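Local structure of AGR_C_1268p (Agrobacterium tumefaciens str. C58, 2GHS) at residues A[245-250]-A[263-268]; A[276-281]-A[314-319]; A[298-301]-A[305-308]. The protein probably binds a divalent metal ion such as calcium or zinc and hydrolyses sugar lactones, as a regucalcin-like beta-propeller of the SMP-30 family. All coordinates share one frame; numbering follows the deposited sequence.

Interaction 1 of 3, residues A[245-250]-A[263-268]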
ATOM      1  N   ASN A 245      -4.389  -8.887  -3.164  1.00  7.81           N
ATOM      2  CA  ASN A 245      -5.144  -7.836  -2.454  1.00  8.58           C
ATOM      3  C   ASN A 245      -5.405  -8.205  -0.998  1.00  8.80           C
ATOM      4  O   ASN A 245      -6.000  -9.275  -0.726  1.00  9.41           O
ATOM      5  CB  ASN A 245      -6.496  -7.610  -3.159  1.00  8.84           C
ATOM      6  CG  ASN A 245      -7.371  -6.642  -2.429  1.00 10.58           C
ATOM      7  OD1 ASN A 245      -8.478  -6.996  -1.981  1.00 11.41           O
ATOM      8  ND2 ASN A 245      -6.901  -5.399  -2.304  1.00  9.68           N
ATOM      9  N   ALA A 246      -4.993  -7.335  -0.080  1.00  9.80           N
ATOM     10  CA  ALA A 246      -5.306  -7.477   1.341  1.00 10.61           C
ATOM     11  C   ALA A 246      -6.793  -7.176   1.544  1.00 10.59           C
ATOM     12  O   ALA A 246      -7.286  -6.149   1.087  1.00 11.06           O
ATOM     13  CB  ALA A 246      -4.461  -6.534   2.171  1.00 10.61           C
ATOM     14  N   ARG A 247      -7.505  -8.063   2.226  1.00  9.02           N
ATOM     15  CA  ARG A 247      -8.941  -7.926   2.414  1.00  9.93           C
ATOM     16  C   ARG A 247      -9.192  -7.593   3.881  1.00  9.58           C
ATOM     17  O   ARG A 247      -9.061  -8.448   4.760  1.00 10.29           O
ATOM     18  CB  ARG A 247      -9.676  -9.219   2.017  1.00 11.87           C
ATOM     19  CG  ARG A 247     -11.202  -9.154   2.059  1.00 19.32           C
ATOM     20  CD  ARG A 247     -11.729  -8.877   0.716  1.00 16.19           C
ATOM     21  NE  ARG A 247     -13.159  -8.659   0.561  1.00 11.77           N
ATOM     22  CZ  ARG A 247     -13.686  -8.357  -0.618  1.00 12.15           C
ATOM     23  NH1 ARG A 247     -12.901  -8.391  -1.689  1.00 10.60           N
ATOM     24  NH2 ARG A 247     -14.972  -8.111  -0.749  1.00 15.49           N
ATOM     25  N   TRP A 248      -9.514  -6.328   4.151  1.00  8.71           N
ATOM     26  CA  TRP A 248      -9.747  -5.896   5.514  1.00  9.64           C
ATOM     27  C   TRP A 248     -10.971  -6.575   6.111  1.00 12.02           C
ATOM     28  O   TRP A 248     -12.045  -6.552   5.516  1.00 11.74           O
ATOM     29  CB  TRP A 248      -9.949  -4.397   5.540  1.00 12.03           C
ATOM     30  CG  TRP A 248     -10.332  -3.788   6.855  1.00 12.92           C
ATOM     31  CD1 TRP A 248     -11.543  -3.866   7.481  1.00 11.84           C
ATOM     32  CD2 TRP A 248      -9.513  -2.937   7.670  1.00 15.55           C
ATOM     33  NE1 TRP A 248     -11.515  -3.129   8.666  1.00 13.49           N
ATOM     34  CE2 TRP A 248     -10.284  -2.552   8.795  1.00 13.83           C
ATOM     35  CE3 TRP A 248      -8.218  -2.455   7.554  1.00 15.11           C
ATOM     36  CZ2 TRP A 248      -9.789  -1.693   9.785  1.00 15.46           C
ATOM     37  CZ3 TRP A 248      -7.724  -1.585   8.549  1.00 15.40           C
ATOM     38  CH2 TRP A 248      -8.501  -1.233   9.654  1.00 16.01           C
ATOM     39  N   GLY A 249     -10.760  -7.178   7.275  1.00 13.79           N
ATOM     40  CA  GLY A 249     -11.783  -7.830   8.033  1.00 11.33           C
ATOM     41  C   GLY A 249     -11.823  -9.316   7.859  1.00 11.86           C
ATOM     42  O   GLY A 249     -12.543  -9.998   8.593  1.00 15.24           O
ATOM     43  N   GLU A 250     -11.075  -9.840   6.889  1.00 10.36           N
ATOM     44  CA  GLU A 250     -11.121 -11.237   6.543  1.00 11.70           C
ATOM     45  C   GLU A 250      -9.800 -11.972   6.814  1.00 12.85           C
ATOM     46  O   GLU A 250      -9.727 -13.189   6.565  1.00 14.00           O
ATOM     47  CB  GLU A 250     -11.480 -11.373   5.047  1.00 11.74           C
ATOM     48  CG  GLU A 250     -12.936 -11.029   4.818  1.00 13.97           C
ATOM     49  CD  GLU A 250     -13.840 -12.141   5.314  1.00 27.21           C
ATOM     50  OE1 GLU A 250     -13.955 -13.169   4.623  1.00 27.14           O
ATOM     51  OE2 GLU A 250     -14.412 -12.008   6.397  1.00 29.01           O
ATOM     52  N   ILE A 263      -8.694 -16.825  -7.486  1.00  9.74           N
ATOM     53  CA  ILE A 263      -8.162 -18.185  -7.509  1.00  7.92           C
ATOM     54  C   ILE A 263      -7.623 -18.695  -6.173  1.00  6.39           C
ATOM     55  O   ILE A 263      -7.513 -19.918  -5.982  1.00  7.67           O
ATOM     56  CB  ILE A 263      -7.105 -18.405  -8.603  1.00 10.31           C
ATOM     57  CG1 ILE A 263      -5.836 -17.605  -8.287  1.00  9.58           C
ATOM     58  CG2 ILE A 263      -7.648 -18.122 -10.015  1.00 13.81           C
ATOM     59  CD1 ILE A 263      -4.679 -18.038  -9.129  1.00 15.60           C
ATOM     60  N   ALA A 264      -7.301 -17.803  -5.239  1.00  7.30           N
ATOM     61  CA  ALA A 264      -6.789 -18.214  -3.950  1.00  6.50           C
ATOM     62  C   ALA A 264      -7.037 -17.164  -2.878  1.00  6.62           C
ATOM     63  O   ALA A 264      -7.114 -15.942  -3.174  1.00  8.59           O
ATOM     64  CB  ALA A 264      -5.311 -18.501  -4.014  1.00  7.72           C
ATOM     65  N   ARG A 265      -7.068 -17.649  -1.651  1.00  6.03           N
ATOM     66  CA  ARG A 265      -7.089 -16.836  -0.448  1.00  7.00           C
ATOM     67  C   ARG A 265      -6.052 -17.343   0.535  1.00  7.71           C
ATOM     68  O   ARG A 265      -6.063 -18.540   0.918  1.00  8.24           O
ATOM     69  CB  ARG A 265      -8.463 -16.892   0.233  1.00  7.84           C
ATOM     70  CG  ARG A 265      -8.475 -16.235   1.616  1.00  9.18           C
ATOM     71  CD  ARG A 265      -9.870 -15.852   2.072  1.00 12.39           C
ATOM     72  NE  ARG A 265     -10.356 -14.646   1.399  1.00  9.77           N
ATOM     73  CZ  ARG A 265     -11.475 -14.001   1.743  1.00 18.78           C
ATOM     74  NH1 ARG A 265     -12.216 -14.437   2.752  1.00 16.47           N
ATOM     75  NH2 ARG A 265     -11.852 -12.897   1.085  1.00 12.42           N
ATOM     76  N   TYR A 266      -5.143 -16.448   0.934  1.00  7.85           N
ATOM     77  CA  TYR A 266      -4.023 -16.797   1.800  1.00  6.84           C
ATOM     78  C   TYR A 266      -4.320 -16.150   3.128  1.00  8.11           C
ATOM     79  O   TYR A 266      -4.380 -14.899   3.244  1.00 10.12           O
ATOM     80  CB  TYR A 266      -2.700 -16.257   1.225  1.00  5.73           C
ATOM     81  CG  TYR A 266      -2.350 -16.840  -0.124  1.00  3.30           C
ATOM     82  CD1 TYR A 266      -2.847 -16.277  -1.290  1.00  7.96           C
ATOM     83  CD2 TYR A 266      -1.615 -18.017  -0.225  1.00  7.09           C
ATOM     84  CE1 TYR A 266      -2.585 -16.824  -2.515  1.00  9.82           C
ATOM     85  CE2 TYR A 266      -1.330 -18.561  -1.492  1.00  8.44           C
ATOM     86  CZ  TYR A 266      -1.838 -17.959  -2.623  1.00  7.91           C
ATOM     87  OH  TYR A 266      -1.565 -18.518  -3.881  1.00  9.53           O
ATOM     88  N   GLU A 267      -4.581 -16.988   4.125  1.00  5.94           N
ATOM     89  CA  GLU A 267      -4.956 -16.542   5.454  1.00  7.48           C
ATOM     90  C   GLU A 267      -3.742 -15.938   6.195  1.00  8.25           C
ATOM     91  O   GLU A 267      -2.602 -16.389   6.029  1.00  8.68           O
ATOM     92  CB  GLU A 267      -5.617 -17.667   6.257  1.00  7.58           C
ATOM     93  CG  GLU A 267      -6.925 -18.186   5.634  1.00 10.92           C
ATOM     94  CD  GLU A 267      -7.603 -19.278   6.442  1.00 11.90           C
ATOM     95  OE1 GLU A 267      -6.959 -19.899   7.323  1.00 16.49           O
ATOM     96  OE2 GLU A 267      -8.822 -19.531   6.200  1.00 17.13           O
ATOM     97  N   VAL A 268      -4.012 -14.912   6.996  1.00  9.24           N
ATOM     98  CA  VAL A 268      -3.043 -14.297   7.941  1.00  9.74           C
ATOM     99  C   VAL A 268      -3.752 -14.041   9.266  1.00 10.88           C
ATOM    100  O   VAL A 268      -4.965 -13.864   9.302  1.00 13.25           O
ATOM    101  CB  VAL A 268      -2.424 -12.988   7.432  1.00 13.75           C
ATOM    102  CG1 VAL A 268      -1.661 -13.236   6.116  1.00 16.72           C
ATOM    103  CG2 VAL A 268      -3.439 -11.977   7.178  1.00 12.64           C
TER
HETATM  104  O   HOH W   1     -14.553 -12.207   1.691  1.00 18.88           O
HETATM  105  O   HOH W   2     -10.714 -15.503   5.447  1.00 40.54           O
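The guanidinium of Arg265 is the flat group on which this contact turns: CB of Glu250 lies over one of its faces, and a water sits at its edge, in plane, bonded to NH2. Glu250 OE1 takes a hydrogen bond from Arg265 NH1 at 2.9 Å, part of a salt bridge, though not a straight or coplanar one. The N-H...O angle is 140°, and OE1 is approached on its anti side. The carboxylate and guanidinium planes stand 62° apart. The backbone places CB of Glu250 over the face, and the bend at chi2 (-74°) folds the carboxylate back toward Arg265 NH1. The water at NH2 also donates to OE1, closing a small ring of bonds. A second water donates to the backbone O of Glu250 and is weakly bound by NH1. CG of Arg247 comes within 3.9 Å of Arg265 NH2, with the two guanidinium planes inclined to each other. Arg247 NE lies 4.5 Å from Arg265 NH2, and these like charges are probably tempered by the carboxylate of Asp254, which binds Arg265 NE, and by the carbonyl dipoles of Lys229 and Ile228, which accept from Arg247. Glu250 OE2 in turn pairs with Lys229, so the acid bridges two bases. Glycine suits position 249 in the type II turn from Arg247 to Glu250, since its phi is positive. In this propeller sheet strand 252-256 lies between strands 243-248 and 262-267, and the contact spans it from the turn that ends the former to the side chain projecting from the latter.

Interaction 2 of 3, residues A[276-281]-A[314-319]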
ATOM      1  N   PRO A 276      -0.112  -5.847   1.127  1.00  7.52           N
ATOM      2  CA  PRO A 276       1.072  -6.682   0.874  1.00  9.20           C
ATOM      3  C   PRO A 276       2.285  -5.926   0.309  1.00  8.79           C
ATOM      4  O   PRO A 276       2.166  -4.823  -0.239  1.00  7.75           O
ATOM      5  CB  PRO A 276       0.542  -7.687  -0.134  1.00  9.08           C
ATOM      6  CG  PRO A 276      -0.553  -6.994  -0.837  1.00 11.81           C
ATOM      7  CD  PRO A 276      -0.970  -5.790  -0.064  1.00  7.49           C
ATOM      8  N   ALA A 277       3.445  -6.555   0.360  1.00  7.24           N
ATOM      9  CA  ALA A 277       4.656  -6.021  -0.283  1.00  6.90           C
ATOM     10  C   ALA A 277       5.584  -7.181  -0.658  1.00  7.10           C
ATOM     11  O   ALA A 277       5.704  -8.114   0.105  1.00  8.38           O
ATOM     12  CB  ALA A 277       5.371  -5.043   0.629  1.00  7.08           C
ATOM     13  N   PHE A 278       6.225  -7.117  -1.832  1.00  6.31           N
ATOM     14  CA  PHE A 278       7.273  -8.050  -2.184  1.00  7.53           C
ATOM     15  C   PHE A 278       8.545  -7.723  -1.435  1.00  7.28           C
ATOM     16  O   PHE A 278       8.975  -6.569  -1.405  1.00  7.00           O
ATOM     17  CB  PHE A 278       7.562  -8.024  -3.686  1.00  7.24           C
ATOM     18  CG  PHE A 278       6.358  -8.330  -4.535  1.00  6.37           C
ATOM     19  CD1 PHE A 278       5.704  -9.568  -4.392  1.00  8.89           C
ATOM     20  CD2 PHE A 278       5.885  -7.417  -5.471  1.00  5.43           C
ATOM     21  CE1 PHE A 278       4.581  -9.885  -5.159  1.00  9.10           C
ATOM     22  CE2 PHE A 278       4.767  -7.736  -6.261  1.00  4.88           C
ATOM     23  CZ  PHE A 278       4.113  -8.957  -6.090  1.00  6.56           C
ATOM     24  N   ILE A 279       9.161  -8.755  -0.857  1.00  5.98           N
ATOM     25  CA  ILE A 279      10.363  -8.593  -0.060  1.00  5.87           C
ATOM     26  C   ILE A 279      11.339  -9.717  -0.371  1.00  7.82           C
ATOM     27  O   ILE A 279      10.999 -10.719  -1.015  1.00  7.49           O
ATOM     28  CB  ILE A 279      10.082  -8.559   1.492  1.00  7.91           C
ATOM     29  CG1 ILE A 279       9.521  -9.894   1.974  1.00  7.44           C
ATOM     30  CG2 ILE A 279       9.179  -7.439   1.827  1.00 10.05           C
ATOM     31  CD1 ILE A 279       9.523 -10.051   3.469  1.00 10.83           C
ATOM     32  N   GLY A 280      12.548  -9.578   0.158  1.00  5.91           N
ATOM     33  CA  GLY A 280      13.600 -10.532  -0.056  1.00  6.83           C
ATOM     34  C   GLY A 280      14.408 -10.302  -1.324  1.00  6.77           C
ATOM     35  O   GLY A 280      14.001  -9.531  -2.205  1.00  7.75           O
ATOM     36  N   PRO A 281      15.553 -10.967  -1.422  1.00  8.03           N
ATOM     37  CA  PRO A 281      16.502 -10.672  -2.481  1.00 11.13           C
ATOM     38  C   PRO A 281      16.018 -10.960  -3.870  1.00 12.99           C
ATOM     39  O   PRO A 281      16.581 -10.398  -4.826  1.00 14.12           O
ATOM     40  CB  PRO A 281      17.728 -11.536  -2.130  1.00 13.72           C
ATOM     41  CG  PRO A 281      17.279 -12.482  -1.121  1.00  8.85           C
ATOM     42  CD  PRO A 281      16.093 -11.918  -0.438  1.00  8.34           C
ATOM     43  N   ILE A 314       4.382 -18.969   1.487  1.00  9.24           N
ATOM     44  CA  ILE A 314       4.449 -19.340   0.059  1.00  9.79           C
ATOM     45  C   ILE A 314       5.344 -18.419  -0.736  1.00 11.72           C
ATOM     46  O   ILE A 314       5.607 -17.265  -0.397  1.00 13.92           O
ATOM     47  CB  ILE A 314       3.039 -19.379  -0.595  1.00 14.77           C
ATOM     48  CG1 ILE A 314       2.366 -18.000  -0.489  1.00 21.35           C
ATOM     49  CG2 ILE A 314       2.179 -20.486   0.030  1.00 14.69           C
ATOM     50  CD1 ILE A 314       1.994 -17.451  -1.766  1.00 25.32           C
ATOM     51  N   GLU A 315       5.822 -18.937  -1.855  1.00  9.41           N
ATOM     52  CA  GLU A 315       6.604 -18.149  -2.755  1.00 10.30           C
ATOM     53  C   GLU A 315       5.719 -17.283  -3.639  1.00 10.36           C
ATOM     54  O   GLU A 315       4.627 -17.710  -4.051  1.00 11.53           O
ATOM     55  CB  GLU A 315       7.449 -19.036  -3.653  1.00 10.70           C
ATOM     56  CG  GLU A 315       8.552 -18.236  -4.357  1.00 10.42           C
ATOM     57  CD  GLU A 315       8.801 -18.609  -5.803  1.00 18.47           C
ATOM     58  OE1 GLU A 315       7.866 -19.084  -6.521  1.00 25.27           O
ATOM     59  OE2 GLU A 315       9.987 -18.470  -6.204  1.00 17.63           O
ATOM     60  N   VAL A 316       6.210 -16.079  -3.941  1.00 11.71           N
ATOM     61  CA  VAL A 316       5.623 -15.239  -4.964  1.00 12.73           C
ATOM     62  C   VAL A 316       6.684 -14.860  -6.003  1.00 14.14           C
ATOM     63  O   VAL A 316       7.891 -14.955  -5.745  1.00 15.27           O
ATOM     64  CB  VAL A 316       4.981 -13.997  -4.349  1.00 13.67           C
ATOM     65  CG1 VAL A 316       3.837 -14.389  -3.452  1.00 17.29           C
ATOM     66  CG2 VAL A 316       6.021 -13.205  -3.557  1.00 16.09           C
ATOM     67  N   LYS A 317       6.261 -14.505  -7.209  1.00 10.13           N
ATOM     68  CA  LYS A 317       7.193 -14.056  -8.212  1.00 10.47           C
ATOM     69  C   LYS A 317       6.910 -12.563  -8.348  1.00  9.37           C
ATOM     70  O   LYS A 317       6.142 -12.152  -9.204  1.00 11.26           O
ATOM     71  CB  LYS A 317       6.978 -14.780  -9.551  1.00 13.30           C
ATOM     72  CG  LYS A 317       7.032 -16.295  -9.537  1.00 20.64           C
ATOM     73  CD  LYS A 317       8.437 -16.820  -9.420  1.00 24.10           C
ATOM     74  CE  LYS A 317       8.521 -18.352  -9.689  1.00 21.01           C
ATOM     75  NZ  LYS A 317       9.620 -18.986  -8.902  1.00 25.79           N
ATOM     76  N   GLY A 318       7.543 -11.758  -7.511  1.00  8.67           N
ATOM     77  CA  GLY A 318       7.302 -10.334  -7.498  1.00  9.81           C
ATOM     78  C   GLY A 318       8.268  -9.485  -8.299  1.00 10.02           C
ATOM     79  O   GLY A 318       9.023  -9.976  -9.142  1.00 11.93           O
ATOM     80  N   ARG A 319       8.179  -8.174  -8.061  1.00 11.99           N
ATOM     81  CA  ARG A 319       9.076  -7.197  -8.653  1.00 16.18           C
ATOM     82  C   ARG A 319       9.295  -6.082  -7.663  1.00 11.72           C
ATOM     83  O   ARG A 319       8.383  -5.701  -6.924  1.00 12.89           O
ATOM     84  CB  ARG A 319       8.515  -6.600  -9.929  1.00 24.04           C
ATOM     85  CG  ARG A 319       7.074  -6.226  -9.876  1.00 28.21           C
ATOM     86  CD  ARG A 319       6.641  -5.405 -11.144  1.00 33.19           C
ATOM     87  NE  ARG A 319       5.438  -5.997 -11.719  1.00 24.52           N
ATOM     88  CZ  ARG A 319       4.222  -5.443 -11.759  1.00 24.63           C
ATOM     89  NH1 ARG A 319       3.996  -4.219 -11.302  1.00 23.14           N
ATOM     90  NH2 ARG A 319       3.219  -6.150 -12.289  1.00 12.71           N
TER
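Phe278 lays one face of its ring on the backbone of Gly318. The glycine CA stands 3.4 Å from the ring centroid and only 6° off the ring normal, a CH-pi contact centred on the aromatic face. Gly318 is suited to this place because a side chain here would point toward the ring and collide with CD1. Val316 adds a methyl at the ring edge, near its plane, with CG2 3.7 Å from Phe278 CD1. That methyl lies between the backbone N and the carbonyl carbon of its own residue (chi1 -64° places CG1 anti to the carbonyl carbon). Arg319 O comes obliquely to Phe278 CD2 at 3.4 Å, on the same face as the glycine but out toward the rim.

The phenylalanine projects from strand 273-279, an outermost strand of a four-stranded antiparallel sheet of the beta-propeller, and the loop after strand 309-311 passes across it. Phe278 also packs on Leu286 of the adjoining strand and on Val236 of strand 231-237, so a large apolar ring fits between two sheets. Backbone hydrogen bonds hold the loop in place: Val316 pairs with Ser284, Gly318 with Ala283 and Lys317 with Ala239. The Lys317 side chain leaves the backbone on the side away from Phe278, and Lys317 NZ forms a salt bridge with Glu315 OE2 at 2.8 Å, met on the syn lone pair of OE2. Farther out, Arg319 sends its guanidinium to the carbonyl oxygens of Phe186 and Asp238.

Interaction 3 of 3, residues A[298-301]-A[305-308]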
ATOM      1  N   ASP A 298     -11.659  -6.569  24.026  1.00 17.41           N
ATOM      2  CA  ASP A 298     -11.924  -8.012  24.051  1.00 15.99           C
ATOM      3  C   ASP A 298     -11.390  -8.697  22.787  1.00 14.81           C
ATOM      4  O   ASP A 298     -10.887  -9.821  22.852  1.00 13.66           O
ATOM      5  CB  ASP A 298     -13.428  -8.300  24.151  1.00 16.47           C
ATOM      6  CG  ASP A 298     -14.053  -7.738  25.423  1.00 21.76           C
ATOM      7  OD1 ASP A 298     -13.287  -7.303  26.321  1.00 31.36           O
ATOM      8  OD2 ASP A 298     -15.304  -7.720  25.505  1.00 23.85           O
ATOM      9  N   ALA A 299     -11.526  -8.013  21.655  1.00 14.50           N
ATOM     10  CA  ALA A 299     -11.063  -8.534  20.376  1.00 14.87           C
ATOM     11  C   ALA A 299      -9.548  -8.668  20.370  1.00 14.97           C
ATOM     12  O   ALA A 299      -8.989  -9.647  19.842  1.00 12.36           O
ATOM     13  CB  ALA A 299     -11.517  -7.629  19.264  1.00 15.75           C
ATOM     14  N   ILE A 300      -8.877  -7.672  20.953  1.00 14.79           N
ATOM     15  CA  ILE A 300      -7.415  -7.687  21.052  1.00 15.57           C
ATOM     16  C   ILE A 300      -6.955  -8.778  21.978  1.00 14.26           C
ATOM     17  O   ILE A 300      -5.948  -9.409  21.758  1.00 17.30           O
ATOM     18  CB  ILE A 300      -6.845  -6.343  21.542  1.00 15.08           C
ATOM     19  CG1 ILE A 300      -7.216  -5.216  20.576  1.00 19.50           C
ATOM     20  CG2 ILE A 300      -5.335  -6.433  21.764  1.00 15.96           C
ATOM     21  CD1 ILE A 300      -6.984  -5.529  19.135  1.00 24.97           C
ATOM     22  N   THR A 301      -7.706  -9.005  23.041  1.00 15.48           N
ATOM     23  CA  THR A 301      -7.398 -10.064  23.964  1.00 14.94           C
ATOM     24  C   THR A 301      -7.587 -11.445  23.353  1.00 15.15           C
ATOM     25  O   THR A 301      -6.785 -12.342  23.581  1.00 16.62           O
ATOM     26  CB  THR A 301      -8.271  -9.899  25.222  1.00 18.11           C
ATOM     27  OG1 THR A 301      -8.127  -8.541  25.707  1.00 17.65           O
ATOM     28  CG2 THR A 301      -7.867 -10.907  26.273  1.00 14.23           C
ATOM     29  N   GLN A 305      -2.582 -11.197  17.809  1.00  9.80           N
ATOM     30  CA  GLN A 305      -1.855 -10.963  16.576  1.00  8.76           C
ATOM     31  C   GLN A 305      -2.462  -9.892  15.671  1.00  7.09           C
ATOM     32  O   GLN A 305      -1.890  -9.569  14.630  1.00  6.38           O
ATOM     33  CB  GLN A 305      -1.639 -12.262  15.824  1.00 11.52           C
ATOM     34  CG  GLN A 305      -0.837 -13.271  16.639  1.00 14.25           C
ATOM     35  CD  GLN A 305      -0.394 -14.426  15.787  1.00 15.20           C
ATOM     36  OE1 GLN A 305      -1.187 -15.314  15.500  1.00 15.84           O
ATOM     37  NE2 GLN A 305       0.870 -14.434  15.388  1.00 16.96           N
ATOM     38  N   HIS A 306      -3.582  -9.297  16.072  1.00  5.86           N
ATOM     39  CA  HIS A 306      -4.096  -8.145  15.338  1.00  5.24           C
ATOM     40  C   HIS A 306      -3.017  -7.095  15.305  1.00  6.45           C
ATOM     41  O   HIS A 306      -2.446  -6.762  16.343  1.00  5.92           O
ATOM     42  CB  HIS A 306      -5.301  -7.512  16.034  1.00  6.21           C
ATOM     43  CG  HIS A 306      -6.597  -8.259  15.883  1.00  7.72           C
ATOM     44  ND1 HIS A 306      -7.167  -8.522  14.653  1.00  7.45           N
ATOM     45  CD2 HIS A 306      -7.465  -8.723  16.808  1.00 10.69           C
ATOM     46  CE1 HIS A 306      -8.328  -9.117  14.839  1.00  8.41           C
ATOM     47  NE2 HIS A 306      -8.523  -9.274  16.133  1.00  8.72           N
ATOM     48  N   GLY A 307      -2.772  -6.538  14.136  1.00  7.52           N
ATOM     49  CA  GLY A 307      -1.833  -5.410  13.994  1.00  4.96           C
ATOM     50  C   GLY A 307      -0.380  -5.768  13.711  1.00  8.42           C
ATOM     51  O   GLY A 307       0.431  -4.898  13.357  1.00  5.59           O
ATOM     52  N   LEU A 308      -0.053  -7.050  13.820  1.00  6.85           N
ATOM     53  CA  LEU A 308       1.301  -7.503  13.552  1.00  6.17           C
ATOM     54  C   LEU A 308       1.582  -7.503  12.044  1.00  5.21           C
ATOM     55  O   LEU A 308       0.688  -7.385  11.219  1.00  6.78           O
ATOM     56  CB  LEU A 308       1.496  -8.909  14.162  1.00  8.45           C
ATOM     57  CG  LEU A 308       1.852  -8.973  15.642  1.00 13.38           C
ATOM     58  CD1 LEU A 308       0.999  -8.066  16.484  1.00 18.23           C
ATOM     59  CD2 LEU A 308       1.886 -10.453  16.187  1.00  7.71           C
TER
HETATM   60  O   HOH W   3     -10.271 -10.788  17.795  1.00 32.40           O
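A short helix, 297-302, folds back here against the type II beta turn that runs from Gln305 to Leu308, and His306 of the turn meets Ala299 and Ile300 of the helix. The imidazole presents its edge to the helix: the carbonyl O of Ala299 lies in the ring plane, 3.5 Å from His306 CD2. A single water links the same two groups. It donates to Ala299 O at 2.7 Å and lies 2.8 Å from His306 NE2, also in the plane of the ring, so that a polar edge of the histidine and a helix carbonyl are joined through solvent. Histidine suits this place because one ring edge offers a carbon to the carbonyl and a nitrogen to the water.

The helix is a rare element in a protein whose regular structure is nearly all strand, and it belongs to the connection between strands 285-290 and 309-311 of one propeller sheet. Gly307 fits the third position of the turn, where phi is positive (91°), and the turn is closed by the bond from Leu308 N to Gln305 O, 3.2 Å long. Beside the polar link, the end of Ile300 supplies the apolar part: CD1 lies 4.0 Å from both CD2 and CB of His306, reaching them obliquely. Its chain bends to do so, with CG1 anti to the carbonyl carbon (chi1 -60°) and chi2 at -47°. Leu295 also packs on the histidine, Arg292 donates from NE to His306 O, and Asp296 OD1 accepts a hydrogen bond from Ala299 N.

From the N terminus, interaction 1 comes first, joining 245-250 to 263-268 and closing a short loop that contains strand 252-256 before the other contacts begin. Strand 273-279 follows and opens interaction 2, which is closed only when the chain returns at 314-319. Interaction 3, between 298-301 and 305-308, lies wholly within that longer excursion, on the connection that leads to strand 309-311. Interactions 1 and 2 touch: Tyr266 CE2 packs 3.5 Å from Ile314 CD1, and Ala246 meets Pro276, so two neighbouring propeller sheets are joined. Interaction 3 stands apart, its centre about 26 Å from that of interaction 2.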